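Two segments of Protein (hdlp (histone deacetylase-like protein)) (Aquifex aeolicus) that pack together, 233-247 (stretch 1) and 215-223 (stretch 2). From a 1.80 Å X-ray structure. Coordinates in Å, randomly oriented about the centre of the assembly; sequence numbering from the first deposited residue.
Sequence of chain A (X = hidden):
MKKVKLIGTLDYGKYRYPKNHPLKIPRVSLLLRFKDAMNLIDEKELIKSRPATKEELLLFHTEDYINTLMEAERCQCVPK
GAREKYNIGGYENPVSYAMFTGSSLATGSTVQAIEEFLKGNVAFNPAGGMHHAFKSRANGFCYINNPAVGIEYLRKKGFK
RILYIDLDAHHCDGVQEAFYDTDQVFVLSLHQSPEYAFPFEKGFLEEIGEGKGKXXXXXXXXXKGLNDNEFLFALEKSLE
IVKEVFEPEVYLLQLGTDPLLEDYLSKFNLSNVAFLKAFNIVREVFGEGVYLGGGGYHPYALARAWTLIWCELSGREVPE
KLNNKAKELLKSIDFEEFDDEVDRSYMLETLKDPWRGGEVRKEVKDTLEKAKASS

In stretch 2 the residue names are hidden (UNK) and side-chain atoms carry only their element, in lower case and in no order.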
# COMPACT_ATOMS: atom_id res chain seq x y z
N PHE A 233 13.91 -8.53 -10.45
CA PHE A 233 13.81 -9.54 -11.50
C PHE A 233 12.34 -9.93 -11.64
O PHE A 233 11.77 -9.96 -12.74
CB PHE A 233 14.59 -10.80 -11.10
CG PHE A 233 14.34 -11.99 -11.99
CD1 PHE A 233 15.09 -12.18 -13.15
CD2 PHE A 233 13.39 -12.95 -11.64
CE1 PHE A 233 14.91 -13.31 -13.95
CE2 PHE A 233 13.19 -14.09 -12.44
CZ PHE A 233 13.95 -14.27 -13.59
N ALA A 234 11.73 -10.27 -10.51
CA ALA A 234 10.33 -10.69 -10.48
C ALA A 234 9.41 -9.61 -11.03
O ALA A 234 8.46 -9.89 -11.76
CB ALA A 234 9.93 -11.05 -9.01
N LEU A 235 9.69 -8.37 -10.66
CA LEU A 235 8.88 -7.24 -11.10
C LEU A 235 8.94 -7.06 -12.62
O LEU A 235 7.90 -6.99 -13.29
CB LEU A 235 9.38 -5.96 -10.43
CG LEU A 235 8.39 -4.86 -10.03
CD1 LEU A 235 9.08 -3.52 -10.24
CD2 LEU A 235 7.09 -4.95 -10.82
N GLU A 236 10.15 -7.00 -13.17
CA GLU A 236 10.32 -6.82 -14.61
C GLU A 236 9.66 -7.93 -15.42
O GLU A 236 8.98 -7.67 -16.43
CB GLU A 236 11.81 -6.78 -14.97
CG GLU A 236 12.59 -5.74 -14.21
CD GLU A 236 14.09 -5.86 -14.42
OE1 GLU A 236 14.67 -6.93 -14.08
OE2 GLU A 236 14.68 -4.89 -14.93
N LYS A 237 9.86 -9.16 -14.99
CA LYS A 237 9.29 -10.30 -15.68
C LYS A 237 7.76 -10.35 -15.58
O LYS A 237 7.08 -10.67 -16.55
CB LYS A 237 9.91 -11.59 -15.13
CG LYS A 237 9.61 -12.82 -15.95
CD LYS A 237 10.83 -13.73 -15.96
CE LYS A 237 12.01 -13.02 -16.60
NZ LYS A 237 13.23 -13.85 -16.61
N SER A 238 7.22 -10.03 -14.40
CA SER A 238 5.77 -10.07 -14.28
C SER A 238 5.12 -8.92 -15.07
O SER A 238 4.04 -9.09 -15.65
CB SER A 238 5.35 -10.03 -12.80
OG SER A 238 5.73 -8.85 -12.15
N LEU A 239 5.76 -7.76 -15.12
CA LEU A 239 5.19 -6.66 -15.88
C LEU A 239 5.12 -7.02 -17.35
O LEU A 239 4.20 -6.62 -18.06
CB LEU A 239 6.00 -5.37 -15.70
CG LEU A 239 6.07 -4.75 -14.30
CD1 LEU A 239 6.99 -3.53 -14.34
CD2 LEU A 239 4.69 -4.33 -13.80
N GLU A 240 6.10 -7.80 -17.82
CA GLU A 240 6.11 -8.20 -19.22
C GLU A 240 4.93 -9.12 -19.51
O GLU A 240 4.30 -9.04 -20.57
CB GLU A 240 7.46 -8.87 -19.56
CG GLU A 240 7.62 -9.29 -21.01
CD GLU A 240 9.06 -9.61 -21.37
OE1 GLU A 240 9.67 -10.47 -20.69
OE2 GLU A 240 9.58 -9.00 -22.32
N ILE A 241 4.62 -9.99 -18.55
CA ILE A 241 3.50 -10.90 -18.69
C ILE A 241 2.20 -10.11 -18.79
O ILE A 241 1.34 -10.41 -19.62
CB ILE A 241 3.40 -11.86 -17.47
CG1 ILE A 241 4.61 -12.80 -17.46
CG2 ILE A 241 2.09 -12.67 -17.53
CD1 ILE A 241 4.66 -13.74 -16.26
N VAL A 242 2.05 -9.10 -17.94
CA VAL A 242 0.85 -8.29 -17.96
C VAL A 242 0.76 -7.51 -19.26
O VAL A 242 -0.27 -7.52 -19.93
CB VAL A 242 0.83 -7.28 -16.79
CG1 VAL A 242 -0.38 -6.37 -16.91
CG2 VAL A 242 0.81 -8.03 -15.45
N LYS A 243 1.86 -6.84 -19.61
CA LYS A 243 1.89 -6.04 -20.83
C LYS A 243 1.51 -6.83 -22.07
O LYS A 243 0.83 -6.31 -22.95
CB LYS A 243 3.27 -5.42 -21.05
CG LYS A 243 3.33 -4.61 -22.34
CD LYS A 243 4.75 -4.21 -22.73
CE LYS A 243 5.38 -3.24 -21.75
NZ LYS A 243 6.76 -2.87 -22.18
N GLU A 244 1.93 -8.09 -22.15
CA GLU A 244 1.60 -8.87 -23.34
C GLU A 244 0.13 -9.28 -23.43
O GLU A 244 -0.35 -9.64 -24.50
CB GLU A 244 2.46 -10.13 -23.43
CG GLU A 244 3.97 -9.86 -23.43
CD GLU A 244 4.79 -11.10 -23.72
OE1 GLU A 244 6.04 -11.03 -23.61
OE2 GLU A 244 4.20 -12.14 -24.08
N VAL A 245 -0.58 -9.22 -22.31
CA VAL A 245 -1.98 -9.61 -22.27
C VAL A 245 -2.97 -8.49 -21.95
O VAL A 245 -4.16 -8.61 -22.24
CB VAL A 245 -2.18 -10.73 -21.23
CG1 VAL A 245 -3.66 -11.07 -21.08
CG2 VAL A 245 -1.42 -11.97 -21.65
N PHE A 246 -2.48 -7.39 -21.39
CA PHE A 246 -3.38 -6.31 -21.00
C PHE A 246 -2.82 -4.93 -21.33
O PHE A 246 -1.69 -4.62 -20.97
CB PHE A 246 -3.60 -6.43 -19.48
CG PHE A 246 -4.80 -5.69 -18.96
CD1 PHE A 246 -6.09 -6.15 -19.20
CD2 PHE A 246 -4.64 -4.56 -18.16
CE1 PHE A 246 -7.20 -5.50 -18.66
CE2 PHE A 246 -5.74 -3.89 -17.61
CZ PHE A 246 -7.02 -4.36 -17.86
N GLU A 247 -3.61 -4.11 -22.03
CA GLU A 247 -3.20 -2.74 -22.38
C GLU A 247 -4.09 -1.81 -21.54
O GLU A 247 -5.18 -1.44 -21.95
CB GLU A 247 -3.42 -2.45 -23.87
CG GLU A 247 -2.36 -3.02 -24.82
CD GLU A 247 -2.37 -4.55 -24.92
OE1 GLU A 247 -2.16 -5.22 -23.88
OE2 GLU A 247 -2.58 -5.08 -26.03
N UNK A 215 -7.44 -15.32 -16.02
CA UNK A 215 -6.32 -14.82 -16.79
C UNK A 215 -6.04 -13.35 -16.50
O UNK A 215 -5.09 -12.76 -17.02
N UNK A 216 -6.86 -12.74 -15.65
CA UNK A 216 -6.68 -11.33 -15.33
C UNK A 216 -6.31 -11.05 -13.87
O UNK A 216 -6.56 -9.97 -13.35
c UNK A 216 -7.93 -9.34 -17.96
c UNK A 216 -7.93 -10.53 -15.72
c UNK A 216 -8.75 -11.64 -19.28
c UNK A 216 -8.59 -11.64 -17.90
c UNK A 216 -8.17 -10.50 -17.21
c UNK A 216 -8.49 -10.48 -20.00
o UNK A 216 -8.61 -10.48 -21.37
c UNK A 216 -8.09 -9.32 -19.35
N UNK A 217 -5.72 -12.04 -13.22
CA UNK A 217 -5.24 -11.89 -11.86
C UNK A 217 -3.91 -12.62 -11.88
O UNK A 217 -3.82 -13.73 -12.38
c UNK A 217 -6.18 -12.55 -10.85
o UNK A 217 -5.09 -13.22 -8.80
c UNK A 217 -5.72 -12.35 -9.41
n UNK A 217 -6.02 -11.18 -8.87
N UNK A 218 -2.86 -11.99 -11.36
CA UNK A 218 -1.56 -12.63 -11.39
C UNK A 218 -0.86 -12.41 -10.06
O UNK A 218 -0.55 -11.27 -9.71
c UNK A 218 -0.69 -12.03 -12.51
c UNK A 218 1.45 -12.00 -13.80
c UNK A 218 0.49 -12.88 -13.02
c UNK A 218 1.22 -13.52 -11.89
N UNK A 219 -0.64 -13.50 -9.33
CA UNK A 219 0.06 -13.43 -8.05
C UNK A 219 1.48 -13.94 -8.25
O UNK A 219 1.68 -14.98 -8.88
c UNK A 219 -0.61 -14.31 -6.98
o UNK A 219 -2.19 -12.59 -6.47
n UNK A 219 -2.89 -14.73 -6.24
c UNK A 219 -1.97 -13.81 -6.55
N UNK A 220 2.46 -13.22 -7.70
CA UNK A 220 3.85 -13.64 -7.82
C UNK A 220 4.32 -13.87 -6.37
O UNK A 220 4.82 -12.95 -5.71
c UNK A 220 4.69 -12.53 -8.49
c UNK A 220 4.14 -12.19 -9.88
c UNK A 220 4.33 -13.26 -10.95
c UNK A 220 6.15 -12.95 -8.54
N UNK A 221 4.18 -15.10 -5.85
CA UNK A 221 4.59 -15.38 -4.47
C UNK A 221 6.11 -15.49 -4.42
O UNK A 221 6.69 -16.17 -5.26
c UNK A 221 3.70 -16.34 -6.48
c UNK A 221 2.93 -16.92 -5.35
c UNK A 221 3.90 -16.73 -4.17
N UNK A 222 6.73 -14.83 -3.45
CA UNK A 222 8.18 -14.83 -3.32
C UNK A 222 8.67 -15.37 -1.98
O UNK A 222 7.98 -15.28 -0.97
c UNK A 222 8.35 -12.97 -4.98
c UNK A 222 8.69 -13.41 -3.55
c UNK A 222 9.18 -13.77 -5.96
c UNK A 222 8.59 -11.47 -5.15
N UNK A 223 9.88 -15.96 -1.97
CA UNK A 223 10.50 -16.56 -0.78
C UNK A 223 11.08 -15.66 0.30
O UNK A 223 11.29 -14.47 0.10
c UNK A 223 10.75 -16.16 -3.15
c UNK A 223 11.59 -17.45 -1.38
c UNK A 223 12.08 -16.57 -2.51

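Position 215 has backbone atoms and nothing more. It lies in a loop, with phi 104° and psi -3°. At these angles a CB would be jammed against the carbonyl O of the residue before, which by itself calls for glycine. The residue is Gly215.

Position 216 has eight side-chain atoms: one carbon, then a six-carbon ring bearing one oxygen. A phenol fits this and nothing else does. Its CA-to-CB bond points sideways to the helix, but the end of the side chain comes nearer; chi1 is -66° (m). The ring meets Phe246. The residue is Tyr216. Its CE2 lies 3.8 Å from Phe246 CD1, which sits at the edge of the tyrosine ring, near its plane. The ring centroids are 6.0 Å apart and the planes stand at 83°, an oblique pair.

Position 217 opens the strand. It has two carbons, the second carrying one oxygen and one nitrogen. This is a short amide, and it touches nothing on stretch 1. The residue is Asn217.

Position 218 has four carbons, forked at the second. The fork lies one carbon beyond CB. Its CA-to-CB bond points toward the helix, and the side chain reaches Ser238, Ile241 and Val242. The residue is Leu218. Its CD1 is 3.8 Å from Ile241 CG2 and 4.3 Å from Val242 CG2. The same CD1 lies 4.3 Å from Ser238 O, a van der Waals approach to the helix backbone.

Position 219 again has two carbons, with one oxygen and one nitrogen on the second. It is out of reach of the helix. The residue is Asn219. Its ND2 is hydrogen-bonded elsewhere in the structure.

Position 220 has four carbons, forked at the first, with one arm two carbons long. The chain is beta-branched. Its CA-to-CB bond points toward the helix, and its atoms touch Ala234 and Ser238. The residue is Ile220. Its CG1 is 3.8 Å from Ser238 CB, and its CG2 is 4.3 Å from Ala234 CB.

Position 221 has three carbons that close a ring onto the backbone N. It makes no contact with stretch 1. The residue is Pro221.

Position 222 has four carbons, forked at the second. Its CA-to-CB bond points toward the helix. It touches Ala234. The residue is Leu222, with CD1 4.1 Å from Ala234 CB.

Position 223 is another three-carbon ring closed onto N, out of reach of the helix. The residue is Pro223.

The contact is apolar packing, with no hydrogen bonds across it. Helix and strand run nearly antiparallel, at 166°, with axes 10.3 Å apart at closest approach. Strand alternation sends Leu218, Ile220 and Leu222 toward the helix and leaves the residues between them out of reach. Ala234, Ser238 and Ile241 point back, about one helical turn apart. Ala234 CA and Ile220 CA are 7.6 Å apart, and both Ala234 and Ser238 have small side chains there. Together the stretches bury 365 Å².

Stretch 2, residues 215-223: GYNLNIPLP
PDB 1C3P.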